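Local coordinates for proteasome assembly chaperone family protein (Pyrococcus furiosus, PDB 3VR0) that activates the archaeal proteasome, although it belongs to a family of proteasome assembly chaperones, at the interface of chains A and B. Coordinates in Å, arbitrary orientation; residue numbers count along the deposited sequence, not the author numbering. Chains: chain A/B, Putative uncharacterized protein.

The interface of chains A and B. Residues chain A 71-75; chain B 186-190.
A:Val74 and B:Ile189 pair backbone to backbone where two short strands, 73-76 of chain A and 188-190 of chain B, run antiparallel and form a short intermolecular beta-sheet that joins these two subunits in the deposited tetramer; the structure alone does not show this to be the biological interface. The pair is bonded twice: A:Val74 N gives its hydrogen to B:Ile189 O at 3.0 Å, and B:Ile189 N returns a bond to A:Val74 O at 3.0 Å. On either side of it A:Gln73 pairs with B:Val190 and A:Leu75 with B:Ala188. Valine and isoleucine, both branched at CB, suit this place because they favour the extended backbone of a strand. Their side chains lie alongside on one face of the sheet and point the same way, the CG2 methyl of A:Val74 resting 3.8 Å from B:Ile189 CB.

The opposite face carries A:Gln73, B:Ala188 and B:Val190. Beyond CG the chain of A:Gln73 is extended (chi2 -169°), which carries its flat amide to B:Ala188; CD lies 3.7 Å from the alanine CB, whose small methyl leaves room for the longer glutamine. B:Val190 has CG1 anti to its backbone N (chi1 178°), sending that methyl towards A:Met71 and A:His72 while CG2 turns to the glutamine amide oxygen. CG1 meets A:Met71 CE at 3.8 Å and the CD2-NE2 side of the imidazole at a similar distance. The flexible methionine also lays CE over one face of that ring, near its rim, so the methionine CE and valine CG1 methyls both pack against the imidazole. At the other end, A:Leu75 CD2 packs 3.5 Å from B:Gly187 O, where the slim glycines B:Gly186 and B:Gly187 let the backbone turn close beside the leucine. The patch thus joins neighbouring copies through main-chain pairing backed by side-chain contacts on both faces, and may help hold the tetramer together, if that is the form in which the activator works.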
ATOM      1  N   MET A  71       8.121  -6.934  -7.662  1.00 20.62           N
ATOM      2  CA  MET A  71       8.767  -7.294  -6.432  1.00 21.50           C
ATOM      3  C   MET A  71      10.226  -6.760  -6.421  1.00 21.63           C
ATOM      4  O   MET A  71      10.888  -6.734  -7.464  1.00 20.19           O
ATOM      5  CB  MET A  71       8.651  -8.819  -6.274  1.00 21.81           C
ATOM      6  CG  MET A  71       9.469  -9.412  -5.125  1.00 26.37           C
ATOM      7  SD  MET A  71       8.984  -8.757  -3.486  1.00 31.64           S
ATOM      8  CE  MET A  71      10.514  -9.269  -2.616  1.00 25.80           C
ATOM      9  N   HIS A  72      10.690  -6.292  -5.244  1.00 21.02           N
ATOM     10  CA  HIS A  72      11.956  -5.579  -5.130  1.00 20.85           C
ATOM     11  C   HIS A  72      13.153  -6.514  -5.021  1.00 21.92           C
ATOM     12  O   HIS A  72      13.869  -6.547  -3.996  1.00 21.27           O
ATOM     13  CB  HIS A  72      11.950  -4.583  -3.945  1.00 20.47           C
ATOM     14  CG  HIS A  72      11.498  -5.182  -2.651  1.00 22.28           C
ATOM     15  ND1 HIS A  72      10.170  -5.400  -2.349  1.00 22.92           N
ATOM     16  CD2 HIS A  72      12.203  -5.626  -1.582  1.00 20.54           C
ATOM     17  CE1 HIS A  72      10.079  -5.957  -1.153  1.00 22.19           C
ATOM     18  NE2 HIS A  72      11.298  -6.097  -0.665  1.00 21.40           N
ATOM     19  N   GLN A  73      13.391  -7.269  -6.101  1.00 21.13           N
ATOM     20  CA  GLN A  73      14.470  -8.218  -6.118  1.00 20.35           C
ATOM     21  C   GLN A  73      15.080  -8.261  -7.515  1.00 20.60           C
ATOM     22  O   GLN A  73      14.451  -7.805  -8.498  1.00 19.27           O
ATOM     23  CB  GLN A  73      13.928  -9.583  -5.709  1.00 20.46           C
ATOM     24  CG  GLN A  73      13.011 -10.235  -6.774  1.00 21.68           C
ATOM     25  CD  GLN A  73      12.286 -11.466  -6.219  1.00 26.14           C
ATOM     26  OE1 GLN A  73      12.297 -11.724  -5.016  1.00 27.28           O
ATOM     27  NE2 GLN A  73      11.653 -12.207  -7.085  1.00 25.86           N
ATOM     28  N   VAL A  74      16.319  -8.735  -7.606  1.00 20.20           N
ATOM     29  CA  VAL A  74      16.826  -9.221  -8.916  1.00 20.40           C
ATOM     30  C   VAL A  74      16.770 -10.730  -8.948  1.00 21.00           C
ATOM     31  O   VAL A  74      16.727 -11.355  -7.903  1.00 20.86           O
ATOM     32  CB  VAL A  74      18.272  -8.797  -9.187  1.00 20.44           C
ATOM     33  CG1 VAL A  74      18.348  -7.307  -9.408  1.00 21.05           C
ATOM     34  CG2 VAL A  74      19.223  -9.278  -8.057  1.00 19.45           C
ATOM     35  N   LEU A  75      16.792 -11.329 -10.142  1.00 21.68           N
ATOM     36  CA  LEU A  75      16.813 -12.785 -10.238  1.00 21.21           C
ATOM     37  C   LEU A  75      18.152 -13.227 -10.778  1.00 22.30           C
ATOM     38  O   LEU A  75      18.772 -12.493 -11.523  1.00 22.00           O
ATOM     39  CB  LEU A  75      15.729 -13.285 -11.225  1.00 21.14           C
ATOM     40  CG  LEU A  75      14.266 -13.134 -10.805  1.00 20.43           C
ATOM     41  CD1 LEU A  75      13.299 -13.614 -11.932  1.00 23.27           C
ATOM     42  CD2 LEU A  75      13.975 -13.904  -9.518  1.00 19.43           C
TER
ATOM     43  N   GLY B 186      17.017 -18.513 -11.412  1.00 29.39           N
ATOM     44  CA  GLY B 186      15.703 -18.342 -10.788  1.00 28.32           C
ATOM     45  C   GLY B 186      15.754 -17.985  -9.297  1.00 27.28           C
ATOM     46  O   GLY B 186      14.757 -17.608  -8.729  1.00 27.25           O
ATOM     47  N   GLY B 187      16.902 -18.097  -8.649  1.00 26.48           N
ATOM     48  CA  GLY B 187      17.015 -17.569  -7.261  1.00 26.28           C
ATOM     49  C   GLY B 187      16.890 -16.033  -7.284  1.00 26.34           C
ATOM     50  O   GLY B 187      16.905 -15.427  -8.358  1.00 25.99           O
ATOM     51  N   ALA B 188      16.747 -15.418  -6.111  1.00 25.75           N
ATOM     52  CA  ALA B 188      16.564 -13.980  -5.978  1.00 25.88           C
ATOM     53  C   ALA B 188      17.516 -13.384  -4.973  1.00 25.88           C
ATOM     54  O   ALA B 188      17.926 -14.064  -4.021  1.00 25.89           O
ATOM     55  CB  ALA B 188      15.142 -13.705  -5.502  1.00 27.56           C
ATOM     56  N   ILE B 189      17.858 -12.113  -5.175  1.00 24.68           N
ATOM     57  CA  ILE B 189      18.493 -11.304  -4.159  1.00 23.15           C
ATOM     58  C   ILE B 189      17.537 -10.120  -3.925  1.00 24.30           C
ATOM     59  O   ILE B 189      17.217  -9.381  -4.852  1.00 24.09           O
ATOM     60  CB  ILE B 189      19.860 -10.787  -4.600  1.00 22.90           C
ATOM     61  CG1 ILE B 189      20.694 -11.932  -5.243  1.00 22.82           C
ATOM     62  CG2 ILE B 189      20.579 -10.089  -3.400  1.00 20.69           C
ATOM     63  CD1 ILE B 189      21.985 -11.446  -5.920  1.00 23.14           C
ATOM     64  N   VAL B 190      17.059 -10.000  -2.690  1.00 25.12           N
ATOM     65  CA  VAL B 190      15.962  -9.117  -2.292  1.00 24.52           C
ATOM     66  C   VAL B 190      16.566  -7.871  -1.634  1.00 25.50           C
ATOM     67  O   VAL B 190      17.501  -7.961  -0.853  1.00 25.15           O
ATOM     68  CB  VAL B 190      15.053  -9.862  -1.277  1.00 26.02           C
ATOM     69  CG1 VAL B 190      13.851  -8.948  -0.761  1.00 22.95           C
ATOM     70  CG2 VAL B 190      14.547 -11.252  -1.884  1.00 23.24           C
TER